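Substrate binding periplasmic protein (Ralstonia solanacearum, PDB 3LOP) probably binds leucine or related amino acids in the periplasm and delivers them to an uptake system. Local coordinates at residues P255-S260 and R285-F290; A135-G140 and H168-T173; G82-E87 and Y178-A183; P74-T79 and K294-A299. All coordinates share one frame; numbering follows the deposited sequence.

Contact 1 (P255-S260 and R285-F290); sequences PNPGKS and RAVEGF. With LEU (leucine), chain B.
The carboxylate oxygen OXT of the bound leucine is gripped by two nitrogens of Arg285, NH1 at 2.9 Å and NH2 at 3.0 Å. The protein has the two-lobed fold of the periplasmic binding proteins, and Arg285 reaches the leucine pocket from helix 284-303. OXT lies at the edge of the guanidinium, near its plane. The arginine side chain gets there by bending at chi2 and chi3. Glu288, one turn on, holds the inner end of the same group: its OE1 forms a salt bridge with Arg285 NE (2.7 Å), on the syn side but 33° out of the carboxylate plane. This second carboxylate probably fixes the guanidinium and offsets its charge.

Val287 points the other way, to the loop 255-260. Its two methyls divide the work. CG1, anti to the backbone N (chi1 168°), meets Pro255, and CG2 meets Pro257. Ile265 and Leu282 also touch this valine. The loop is shaped by a type I turn from Asn256 to Lys259 and by an Asx turn in which Gly258 N donates to Asn256 OD1 at 2.8 Å. The contact is light and apolar, with Pro257 CG 4.1 Å from Val287 CG2.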
loop_
_atom_site.group_PDB
_atom_site.type_symbol
_atom_site.label_atom_id
_atom_site.label_comp_id
_atom_site.label_asym_id
_atom_site.label_seq_id
_atom_site.Cartn_x
_atom_site.Cartn_y
_atom_site.Cartn_z
ATOM N N PRO A 255 -8.113 4.333 -6.294
ATOM C CA PRO A 255 -9.230 5.267 -6.457
ATOM C C PRO A 255 -9.212 6.193 -5.235
ATOM O O PRO A 255 -8.999 5.742 -4.107
ATOM C CB PRO A 255 -10.442 4.343 -6.473
ATOM C CG PRO A 255 -9.908 3.124 -7.168
ATOM C CD PRO A 255 -8.550 2.942 -6.518
ATOM N N ASN A 256 -9.434 7.482 -5.464
ATOM C CA ASN A 256 -9.404 8.480 -4.400
ATOM C C ASN A 256 -10.672 8.519 -3.552
ATOM O O ASN A 256 -11.747 8.824 -4.056
ATOM C CB ASN A 256 -9.150 9.853 -5.033
ATOM C CG ASN A 256 -9.072 10.976 -4.017
ATOM O OD1 ASN A 256 -9.078 10.751 -2.810
ATOM N ND2 ASN A 256 -8.992 12.206 -4.515
ATOM N N PRO A 257 -10.560 8.201 -2.250
ATOM C CA PRO A 257 -11.722 8.216 -1.354
ATOM C C PRO A 257 -12.445 9.564 -1.400
ATOM O O PRO A 257 -13.651 9.642 -1.163
ATOM C CB PRO A 257 -11.105 7.952 0.016
ATOM C CG PRO A 257 -9.942 7.090 -0.305
ATOM C CD PRO A 257 -9.355 7.751 -1.529
ATOM N N GLY A 258 -11.693 10.620 -1.706
ATOM C CA GLY A 258 -12.259 11.956 -1.780
ATOM C C GLY A 258 -13.235 12.154 -2.925
ATOM O O GLY A 258 -14.087 13.041 -2.872
ATOM N N LYS A 259 -13.103 11.343 -3.971
ATOM C CA LYS A 259 -14.001 11.427 -5.125
ATOM C C LYS A 259 -15.150 10.461 -4.882
ATOM O O LYS A 259 -15.125 9.324 -5.354
ATOM C CB LYS A 259 -13.273 11.034 -6.411
ATOM C CG LYS A 259 -12.142 11.960 -6.812
ATOM C CD LYS A 259 -11.634 11.608 -8.202
ATOM C CE LYS A 259 -10.406 12.422 -8.568
ATOM N NZ LYS A 259 -9.285 12.156 -7.627
ATOM N N SER A 260 -16.160 10.919 -4.152
ATOM C CA SER A 260 -17.301 10.079 -3.811
ATOM C C SER A 260 -18.026 9.466 -5.006
ATOM O O SER A 260 -18.629 8.403 -4.874
ATOM C CB SER A 260 -18.298 10.863 -2.953
ATOM O OG SER A 260 -18.847 11.953 -3.666
ATOM N N ARG A 285 -5.999 3.144 2.449
ATOM C CA ARG A 285 -5.586 1.765 2.679
ATOM C C ARG A 285 -6.770 0.799 2.735
ATOM O O ARG A 285 -6.635 -0.362 2.358
ATOM C CB ARG A 285 -4.733 1.648 3.952
ATOM C CG ARG A 285 -3.499 2.569 3.994
ATOM C CD ARG A 285 -2.791 2.719 2.642
ATOM N NE ARG A 285 -2.130 1.505 2.154
ATOM C CZ ARG A 285 -0.938 1.067 2.558
ATOM N NH1 ARG A 285 -0.245 1.730 3.479
ATOM N NH2 ARG A 285 -0.421 -0.028 2.011
ATOM N N ALA A 286 -7.932 1.265 3.186
ATOM C CA ALA A 286 -9.097 0.386 3.232
ATOM C C ALA A 286 -9.541 0.108 1.797
ATOM O O ALA A 286 -9.965 -1.002 1.464
ATOM C CB ALA A 286 -10.227 1.039 4.025
ATOM N N VAL A 287 -9.445 1.123 0.944
ATOM C CA VAL A 287 -9.810 0.952 -0.457
ATOM C C VAL A 287 -8.838 -0.028 -1.110
ATOM O O VAL A 287 -9.241 -0.846 -1.937
ATOM C CB VAL A 287 -9.797 2.305 -1.203
ATOM C CG1 VAL A 287 -9.876 2.090 -2.716
ATOM C CG2 VAL A 287 -10.984 3.142 -0.740
ATOM N N GLU A 288 -7.564 0.045 -0.727
ATOM C CA GLU A 288 -6.553 -0.856 -1.269
ATOM C C GLU A 288 -6.920 -2.305 -0.933
ATOM O O GLU A 288 -6.799 -3.195 -1.770
ATOM C CB GLU A 288 -5.173 -0.517 -0.690
ATOM C CG GLU A 288 -4.021 -1.248 -1.366
ATOM C CD GLU A 288 -2.660 -0.853 -0.810
ATOM O OE1 GLU A 288 -2.542 0.254 -0.242
ATOM O OE2 GLU A 288 -1.706 -1.646 -0.956
ATOM N N GLY A 289 -7.382 -2.534 0.294
ATOM C CA GLY A 289 -7.766 -3.878 0.696
ATOM C C GLY A 289 -9.010 -4.350 -0.039
ATOM O O GLY A 289 -9.114 -5.517 -0.428
ATOM N N PHE A 290 -9.961 -3.435 -0.208
ATOM C CA PHE A 290 -11.219 -3.696 -0.906
ATOM C C PHE A 290 -10.907 -4.102 -2.353
ATOM O O PHE A 290 -11.419 -5.108 -2.861
ATOM C CB PHE A 290 -12.057 -2.409 -0.878
ATOM C CG PHE A 290 -13.493 -2.575 -1.310
ATOM C CD1 PHE A 290 -14.464 -3.002 -0.408
ATOM C CD2 PHE A 290 -13.881 -2.241 -2.600
ATOM C CE1 PHE A 290 -15.809 -3.087 -0.791
ATOM C CE2 PHE A 290 -15.222 -2.324 -2.994
ATOM C CZ PHE A 290 -16.185 -2.747 -2.087
HETATM N N LEU B . 3.888 -1.958 3.167
HETATM C CA LEU B . 4.304 -0.854 4.077
HETATM C C LEU B . 3.139 0.084 4.325
HETATM O O LEU B . 3.188 0.801 5.343
HETATM C CB LEU B . 5.452 -0.087 3.444
HETATM C CG LEU B . 6.457 -1.131 2.971
HETATM C CD1 LEU B . 7.035 -0.745 1.684
HETATM C CD2 LEU B . 7.505 -1.322 3.992
HETATM O OXT LEU B . 2.201 0.088 3.495
#

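Contact 2 (A135-G140 and H168-T173)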
loop_
_atom_site.group_PDB
_atom_site.type_symbol
_atom_site.label_atom_id
_atom_site.label_comp_id
_atom_site.label_asym_id
_atom_site.label_seq_id
_atom_site.Cartn_x
_atom_site.Cartn_y
_atom_site.Cartn_z
ATOM N N ALA A 135 8.397 16.205 -11.012
ATOM C CA ALA A 135 7.532 17.374 -10.895
ATOM C C ALA A 135 8.264 18.470 -10.121
ATOM O O ALA A 135 8.198 19.645 -10.487
ATOM C CB ALA A 135 6.234 17.002 -10.185
ATOM N N LEU A 136 8.965 18.081 -9.057
ATOM C CA LEU A 136 9.714 19.038 -8.243
ATOM C C LEU A 136 10.834 19.677 -9.052
ATOM O O LEU A 136 11.000 20.898 -9.047
ATOM C CB LEU A 136 10.321 18.350 -7.017
ATOM C CG LEU A 136 9.404 17.934 -5.860
ATOM C CD1 LEU A 136 10.207 17.125 -4.859
ATOM C CD2 LEU A 136 8.808 19.159 -5.195
ATOM N N VAL A 137 11.604 18.841 -9.739
ATOM C CA VAL A 137 12.710 19.318 -10.557
ATOM C C VAL A 137 12.200 20.266 -11.637
ATOM O O VAL A 137 12.810 21.301 -11.907
ATOM C CB VAL A 137 13.455 18.136 -11.225
ATOM C CG1 VAL A 137 14.460 18.647 -12.249
ATOM C CG2 VAL A 137 14.170 17.308 -10.167
ATOM N N THR A 138 11.069 19.917 -12.243
ATOM C CA THR A 138 10.504 20.741 -13.302
ATOM C C THR A 138 10.143 22.145 -12.826
ATOM O O THR A 138 10.230 23.103 -13.596
ATOM C CB THR A 138 9.266 20.065 -13.925
ATOM O OG1 THR A 138 9.662 18.819 -14.518
ATOM C CG2 THR A 138 8.646 20.954 -15.003
ATOM N N ILE A 139 9.749 22.276 -11.561
ATOM C CA ILE A 139 9.397 23.586 -11.027
ATOM C C ILE A 139 10.589 24.310 -10.404
ATOM O O ILE A 139 10.424 25.345 -9.765
ATOM C CB ILE A 139 8.260 23.508 -9.979
ATOM C CG1 ILE A 139 8.701 22.683 -8.772
ATOM C CG2 ILE A 139 7.014 22.918 -10.616
ATOM C CD1 ILE A 139 7.706 22.701 -7.630
ATOM N N GLY A 140 11.786 23.755 -10.577
ATOM C CA GLY A 140 12.976 24.416 -10.066
ATOM C C GLY A 140 13.618 23.961 -8.772
ATOM O O GLY A 140 14.622 24.544 -8.355
ATOM N N HIS A 168 18.667 14.067 -13.812
ATOM C CA HIS A 168 18.622 15.516 -13.954
ATOM C C HIS A 168 19.884 16.172 -13.408
ATOM O O HIS A 168 19.885 17.357 -13.069
ATOM C CB HIS A 168 17.385 16.073 -13.247
ATOM C CG HIS A 168 16.096 15.562 -13.812
ATOM N ND1 HIS A 168 15.388 14.530 -13.241
ATOM C CD2 HIS A 168 15.413 15.918 -14.925
ATOM C CE1 HIS A 168 14.321 14.270 -13.978
ATOM N NE2 HIS A 168 14.313 15.097 -15.005
ATOM N N ALA A 169 20.957 15.389 -13.332
ATOM C CA ALA A 169 22.246 15.869 -12.845
ATOM C C ALA A 169 22.161 16.447 -11.437
ATOM O O ALA A 169 22.839 17.425 -11.112
ATOM C CB ALA A 169 22.810 16.911 -13.809
ATOM N N LEU A 170 21.326 15.837 -10.604
ATOM C CA LEU A 170 21.153 16.277 -9.223
ATOM C C LEU A 170 21.383 15.106 -8.274
ATOM O O LEU A 170 21.458 13.957 -8.700
ATOM C CB LEU A 170 19.738 16.832 -9.013
ATOM C CG LEU A 170 19.361 18.115 -9.758
ATOM C CD1 LEU A 170 17.860 18.340 -9.656
ATOM C CD2 LEU A 170 20.124 19.298 -9.177
ATOM N N ALA A 171 21.505 15.408 -6.987
ATOM C CA ALA A 171 21.708 14.376 -5.979
ATOM C C ALA A 171 21.014 14.795 -4.690
ATOM O O ALA A 171 20.721 15.972 -4.490
ATOM C CB ALA A 171 23.200 14.169 -5.729
ATOM N N ILE A 172 20.743 13.825 -3.824
ATOM C CA ILE A 172 20.091 14.107 -2.551
ATOM C C ILE A 172 20.964 15.039 -1.716
ATOM O O ILE A 172 22.172 14.830 -1.596
ATOM C CB ILE A 172 19.831 12.801 -1.773
ATOM C CG1 ILE A 172 18.832 11.940 -2.551
ATOM C CG2 ILE A 172 19.302 13.112 -0.376
ATOM C CD1 ILE A 172 18.624 10.560 -1.963
ATOM N N THR A 173 20.346 16.071 -1.148
ATOM C CA THR A 173 21.062 17.046 -0.332
ATOM C C THR A 173 21.311 16.546 1.083
ATOM O O THR A 173 22.375 16.783 1.657
ATOM C CB THR A 173 20.289 18.381 -0.261
ATOM O OG1 THR A 173 20.324 19.014 -1.544
ATOM C CG2 THR A 173 20.902 19.310 0.779
#
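One face of the His168 imidazole is covered by Val137, whose CG1 sits 3.7 Å above the ring plane, displaced toward the rim. This is a CH-pi contact: CG1 is 4.1 Å from the ring centroid and 25° off the ring normal. The closest ring atom is CG, at 3.8 Å from Val137 CG1, with CD2 next. The ring's ND1 is hydrogen-bonded to Thr164 O in helix 152-166. That bond ties the ring back to the helix just before it and probably helps to fix its rotation.

The other methyl of Val137 serves Leu170. CG2 meets Leu170 CD1 at 3.9 Å, the two side chains reaching toward each other tip to tip. The valine torsion explains the division. CG1 lies anti to the backbone N (chi1 171°) and faces the histidine, while CG2 stands beside the N and faces the leucine. Leu165 touches both Val137 and Leu170 and joins the patch to helix 152-166. The contact is apolar and lies near the protein surface.

Both helices stop here in Schellman motifs. Gly140 is the C-prime residue of helix 125-138, and Ala169 that of helix 152-166. The chain then runs into strand 174-178, parallel to strand 144-149. The segment 168-173 is thus the loop from helix to strand in a right-handed beta-alpha-beta crossover (144-149, 152-166, 174-178), packed against the C-terminal end of helix 125-138.

Contact 3 (G82-E87 and Y178-A183). With LEU (leucine), chain B.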
loop_
_atom_site.group_PDB
_atom_site.type_symbol
_atom_site.label_atom_id
_atom_site.label_comp_id
_atom_site.label_asym_id
_atom_site.label_seq_id
_atom_site.Cartn_x
_atom_site.Cartn_y
_atom_site.Cartn_z
ATOM N N GLY A 82 4.683 -4.375 4.480
ATOM C CA GLY A 82 6.115 -4.325 4.706
ATOM C C GLY A 82 6.972 -4.915 3.607
ATOM O O GLY A 82 6.882 -6.107 3.310
ATOM N N THR A 83 7.809 -4.080 3.002
ATOM C CA THR A 83 8.699 -4.538 1.946
ATOM C C THR A 83 9.575 -5.671 2.470
ATOM O O THR A 83 9.739 -6.694 1.804
ATOM C CB THR A 83 9.602 -3.386 1.442
ATOM O OG1 THR A 83 8.799 -2.429 0.743
ATOM C CG2 THR A 83 10.669 -3.905 0.494
ATOM N N ALA A 84 10.133 -5.490 3.665
ATOM C CA ALA A 84 10.995 -6.515 4.248
ATOM C C ALA A 84 10.219 -7.796 4.532
ATOM O O ALA A 84 10.742 -8.898 4.367
ATOM C CB ALA A 84 11.640 -5.998 5.539
ATOM N N ASN A 85 8.967 -7.648 4.951
ATOM C CA ASN A 85 8.130 -8.797 5.265
ATOM C C ASN A 85 7.833 -9.637 4.029
ATOM O O ASN A 85 7.962 -10.858 4.056
ATOM C CB ASN A 85 6.825 -8.329 5.917
ATOM C CG ASN A 85 7.065 -7.576 7.215
ATOM O OD1 ASN A 85 6.793 -8.082 8.307
ATOM N ND2 ASN A 85 7.587 -6.364 7.100
ATOM N N VAL A 86 7.443 -8.986 2.940
ATOM C CA VAL A 86 7.146 -9.719 1.722
ATOM C C VAL A 86 8.416 -10.318 1.128
ATOM O O VAL A 86 8.403 -11.446 0.647
ATOM C CB VAL A 86 6.468 -8.824 0.672
ATOM C CG1 VAL A 86 6.217 -9.624 -0.601
ATOM C CG2 VAL A 86 5.155 -8.288 1.222
ATOM N N GLU A 87 9.514 -9.569 1.163
ATOM C CA GLU A 87 10.762 -10.087 0.613
ATOM C C GLU A 87 11.213 -11.336 1.368
ATOM O O GLU A 87 11.850 -12.214 0.788
ATOM C CB GLU A 87 11.849 -9.003 0.617
ATOM C CG GLU A 87 11.518 -7.841 -0.319
ATOM C CD GLU A 87 12.643 -6.832 -0.469
ATOM O OE1 GLU A 87 13.499 -6.739 0.433
ATOM O OE2 GLU A 87 12.658 -6.112 -1.492
ATOM N N TYR A 178 15.230 6.289 10.434
ATOM C CA TYR A 178 14.523 5.977 11.670
ATOM C C TYR A 178 14.352 4.455 11.645
ATOM O O TYR A 178 14.292 3.853 10.574
ATOM C CB TYR A 178 13.165 6.691 11.726
ATOM C CG TYR A 178 12.117 6.110 10.812
ATOM C CD1 TYR A 178 11.354 5.008 11.205
ATOM C CD2 TYR A 178 11.916 6.630 9.538
ATOM C CE1 TYR A 178 10.422 4.437 10.345
ATOM C CE2 TYR A 178 10.986 6.065 8.672
ATOM C CZ TYR A 178 10.246 4.969 9.082
ATOM O OH TYR A 178 9.341 4.392 8.224
ATOM N N PRO A 179 14.287 3.813 12.822
ATOM C CA PRO A 179 14.133 2.354 12.934
ATOM C C PRO A 179 12.769 1.809 12.514
ATOM O O PRO A 179 11.738 2.381 12.859
ATOM C CB PRO A 179 14.408 2.087 14.416
ATOM C CG PRO A 179 15.192 3.294 14.864
ATOM C CD PRO A 179 14.514 4.412 14.145
ATOM N N ARG A 180 12.767 0.697 11.783
ATOM C CA ARG A 180 11.511 0.097 11.344
ATOM C C ARG A 180 10.692 -0.340 12.557
ATOM O O ARG A 180 11.242 -0.661 13.613
ATOM C CB ARG A 180 11.766 -1.115 10.432
ATOM C CG ARG A 180 12.025 -2.430 11.170
ATOM C CD ARG A 180 12.412 -3.546 10.207
ATOM N NE ARG A 180 11.415 -3.760 9.160
ATOM C CZ ARG A 180 10.292 -4.457 9.312
ATOM N NH1 ARG A 180 10.003 -5.027 10.475
ATOM N NH2 ARG A 180 9.455 -4.582 8.293
ATOM N N ASN A 181 9.377 -0.344 12.390
ATOM C CA ASN A 181 8.447 -0.743 13.437
ATOM C C ASN A 181 8.447 0.202 14.633
ATOM O O ASN A 181 8.057 -0.174 15.739
ATOM C CB ASN A 181 8.739 -2.173 13.895
ATOM C CG ASN A 181 7.552 -3.096 13.694
ATOM O OD1 ASN A 181 6.523 -2.693 13.147
ATOM N ND2 ASN A 181 7.688 -4.341 14.136
ATOM N N THR A 182 8.895 1.431 14.404
ATOM C CA THR A 182 8.910 2.444 15.452
ATOM C C THR A 182 8.552 3.773 14.812
ATOM O O THR A 182 8.404 3.867 13.592
ATOM C CB THR A 182 10.305 2.625 16.092
ATOM O OG1 THR A 182 11.136 3.391 15.210
ATOM C CG2 THR A 182 10.958 1.283 16.361
ATOM N N ALA A 183 8.416 4.793 15.648
ATOM C CA ALA A 183 8.122 6.140 15.189
ATOM C C ALA A 183 9.178 7.045 15.822
ATOM O O ALA A 183 8.931 8.221 16.080
ATOM C CB ALA A 183 6.726 6.561 15.629
HETATM N N LEU B . 3.888 -1.958 3.167
HETATM C CA LEU B . 4.304 -0.854 4.077
HETATM C C LEU B . 3.139 0.084 4.325
HETATM O O LEU B . 3.188 0.801 5.343
HETATM C CB LEU B . 5.452 -0.087 3.444
HETATM C CG LEU B . 6.457 -1.131 2.971
HETATM C CD1 LEU B . 7.035 -0.745 1.684
HETATM C CD2 LEU B . 7.505 -1.322 3.992
HETATM O OXT LEU B . 2.201 0.088 3.495
HETATM O O HOH W 1 9.780 -3.257 5.608
#
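The first turn of helix 83-91, with Ala84 and Asn85, faces Arg180 in a type II turn that runs from Pro179 to Thr182; Gly82 is the helix N-cap. Gly82 has positive phi (102°), and Val86 N bonds back to its carbonyl in the first helical turn. In the facing turn, Thr182 OG1 donates to Pro179 O at 2.6 Å.

Arg180 spans the gap between the two segments. Its CG stands between the backbone N and the carbonyl carbon (chi1 84°), and the chain runs out extended before bending at chi3. Its NH2 comes 3.8 Å from Ala84 CB. NH2 also approaches the side-chain amide of Asn85, whose plane is turned 42° from the guanidinium.

A water gives the clear polar link. It lies in the guanidinium plane, at the edge, and accepts from both sides: from Arg180 NH2 at 3.0 Å and from Ala84 N at 3.0 Å. It therefore takes up a backbone N-H in the first turn of the helix. The rest of the guanidinium is held elsewhere. NE forms a salt bridge with Asp151, and NH1 donates to Gln56 O. These partners probably hold the guanidinium in place.

Gly82 and Thr83 belong to the leucine pocket. Helix 83-91 follows a strand of the five-stranded sheet, while the turn follows a strand of the four-stranded one. The contact thus bridges the two lobes beside the ligand, an arrangement consistent with the closed, Venus-flytrap form of periplasmic binding proteins.

Contact 4 (P74-T79 and K294-A299)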
loop_
_atom_site.group_PDB
_atom_site.type_symbol
_atom_site.label_atom_id
_atom_site.label_comp_id
_atom_site.label_asym_id
_atom_site.label_seq_id
_atom_site.Cartn_x
_atom_site.Cartn_y
_atom_site.Cartn_z
ATOM N N PRO A 74 -6.179 -22.184 2.361
ATOM C CA PRO A 74 -6.469 -21.006 1.539
ATOM C C PRO A 74 -6.090 -21.171 0.072
ATOM O O PRO A 74 -5.214 -21.965 -0.269
ATOM C CB PRO A 74 -5.639 -19.923 2.207
ATOM C CG PRO A 74 -4.411 -20.676 2.587
ATOM C CD PRO A 74 -4.974 -21.960 3.181
ATOM N N VAL A 75 -6.754 -20.412 -0.795
ATOM C CA VAL A 75 -6.447 -20.454 -2.218
ATOM C C VAL A 75 -5.523 -19.292 -2.568
ATOM O O VAL A 75 -4.938 -19.257 -3.645
ATOM C CB VAL A 75 -7.722 -20.368 -3.089
ATOM C CG1 VAL A 75 -8.600 -21.580 -2.826
ATOM C CG2 VAL A 75 -8.479 -19.074 -2.800
ATOM N N ALA A 76 -5.388 -18.345 -1.644
ATOM C CA ALA A 76 -4.531 -17.190 -1.871
ATOM C C ALA A 76 -4.300 -16.389 -0.595
ATOM O O ALA A 76 -5.014 -16.555 0.398
ATOM C CB ALA A 76 -5.140 -16.287 -2.944
ATOM N N LEU A 77 -3.284 -15.530 -0.648
ATOM C CA LEU A 77 -2.887 -14.642 0.445
ATOM C C LEU A 77 -3.093 -13.203 -0.040
ATOM O O LEU A 77 -2.804 -12.890 -1.196
ATOM C CB LEU A 77 -1.409 -14.870 0.785
ATOM C CG LEU A 77 -0.690 -13.906 1.737
ATOM C CD1 LEU A 77 -1.259 -14.022 3.148
ATOM C CD2 LEU A 77 0.791 -14.242 1.745
ATOM N N LEU A 78 -3.583 -12.333 0.841
ATOM C CA LEU A 78 -3.845 -10.935 0.492
ATOM C C LEU A 78 -3.094 -9.884 1.298
ATOM O O LEU A 78 -2.835 -10.056 2.488
ATOM C CB LEU A 78 -5.336 -10.618 0.651
ATOM C CG LEU A 78 -6.378 -11.032 -0.382
ATOM C CD1 LEU A 78 -7.770 -10.719 0.168
ATOM C CD2 LEU A 78 -6.141 -10.278 -1.685
ATOM N N THR A 79 -2.773 -8.788 0.614
ATOM C CA THR A 79 -2.141 -7.589 1.169
ATOM C C THR A 79 -1.190 -7.650 2.366
ATOM O O THR A 79 -1.469 -7.064 3.416
ATOM C CB THR A 79 -3.233 -6.558 1.521
ATOM O OG1 THR A 79 -4.013 -7.046 2.623
ATOM C CG2 THR A 79 -4.161 -6.341 0.331
ATOM N N LYS A 294 -11.355 -7.710 -4.291
ATOM C CA LYS A 294 -12.207 -7.826 -5.470
ATOM C C LYS A 294 -11.454 -8.466 -6.636
ATOM O O LYS A 294 -12.014 -9.273 -7.374
ATOM C CB LYS A 294 -12.754 -6.454 -5.880
ATOM C CG LYS A 294 -13.809 -6.545 -6.973
ATOM C CD LYS A 294 -14.537 -5.229 -7.176
ATOM C CE LYS A 294 -15.646 -5.388 -8.206
ATOM N NZ LYS A 294 -16.390 -4.115 -8.410
ATOM N N VAL A 295 -10.185 -8.102 -6.805
ATOM C CA VAL A 295 -9.375 -8.679 -7.874
ATOM C C VAL A 295 -9.234 -10.184 -7.641
ATOM O O VAL A 295 -9.370 -10.985 -8.567
ATOM C CB VAL A 295 -7.973 -8.032 -7.919
ATOM C CG1 VAL A 295 -7.044 -8.843 -8.813
ATOM C CG2 VAL A 295 -8.083 -6.609 -8.444
ATOM N N LEU A 296 -8.958 -10.565 -6.396
ATOM C CA LEU A 296 -8.819 -11.976 -6.060
ATOM C C LEU A 296 -10.145 -12.702 -6.272
ATOM O O LEU A 296 -10.172 -13.815 -6.789
ATOM C CB LEU A 296 -8.361 -12.131 -4.604
ATOM C CG LEU A 296 -8.289 -13.560 -4.054
ATOM C CD1 LEU A 296 -7.385 -14.431 -4.927
ATOM C CD2 LEU A 296 -7.767 -13.511 -2.624
ATOM N N ALA A 297 -11.244 -12.066 -5.879
ATOM C CA ALA A 297 -12.561 -12.670 -6.035
ATOM C C ALA A 297 -12.870 -12.990 -7.497
ATOM O O ALA A 297 -13.455 -14.030 -7.793
ATOM C CB ALA A 297 -13.635 -11.749 -5.460
ATOM N N GLU A 298 -12.482 -12.099 -8.407
ATOM C CA GLU A 298 -12.720 -12.317 -9.829
ATOM C C GLU A 298 -11.925 -13.532 -10.301
ATOM O O GLU A 298 -12.412 -14.336 -11.096
ATOM C CB GLU A 298 -12.316 -11.075 -10.628
ATOM C CG GLU A 298 -12.385 -11.219 -12.150
ATOM C CD GLU A 298 -13.771 -11.573 -12.678
ATOM O OE1 GLU A 298 -14.774 -11.386 -11.957
ATOM O OE2 GLU A 298 -13.853 -12.030 -13.836
ATOM N N ALA A 299 -10.698 -13.668 -9.809
ATOM C CA ALA A 299 -9.872 -14.805 -10.186
ATOM C C ALA A 299 -10.502 -16.087 -9.654
ATOM O O ALA A 299 -10.543 -17.099 -10.348
ATOM C CB ALA A 299 -8.460 -14.641 -9.636
#
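Leu296 carries the contact from the helix side, with its two methyls spread over two residues of the strand. CD1 rests on Ala76 CB at 3.5 Å. CD2 lies against the fork of Leu78, 3.6 Å from its CG and 3.7 Å from its CD2. Leu296 CB also comes within 4.1 Å of Leu78 CD2, so the Leu78 methyl lies along the base of the partner side chain. With CG anti to the backbone N (chi1 175°), the Leu296 branch extends from the helix toward the strand.

Ala76 and Leu78 are two apart in the strand, so both point toward the helix, while Leu77 between them points away from it. The setting is an alpha/beta lobe in which a helix packs on one face of a parallel sheet. The contact is buried and wholly apolar.

The next shell extends the same packing. Val8, in the neighbouring strand 6-12, touches both Leu78 and Leu296. Val312 of helix 309-317 also meets Leu296, and Phe33 of helix 19-38 meets Leu78. Backbone bonds fix the strand itself. Ala76 and Leu78 pair with Ile9, and Leu77 pairs with Pro101 and Val103 across the other edge. On the same helix, Lys294 before Leu296 forms a salt bridge with Glu267, and Glu298 after it forms salt bridges with Arg301 and Arg302.

Overall arrangement
Contacts 1 and 3 both touch the bound leucine, yet their centres are 23 Å apart, on opposite sides of the chain's centre. Contact 1 holds the ligand's carboxylate from helix 284-303. Contact 4 uses the same helix further on, its centre 18 Å from that of contact 1, and joins it to strand 74-78. A short loop leads from that strand to segment 82-87 of contact 3. Contact 4 thus joins two elements that each lead to the pocket, though the side chain of Leu78 is about 13 Å from the leucine. Contact 2 lies within the lobe of the four-stranded sheet, away from the pocket, its centre 27 Å from that of contact 3 and 40 Å from that of contact 4.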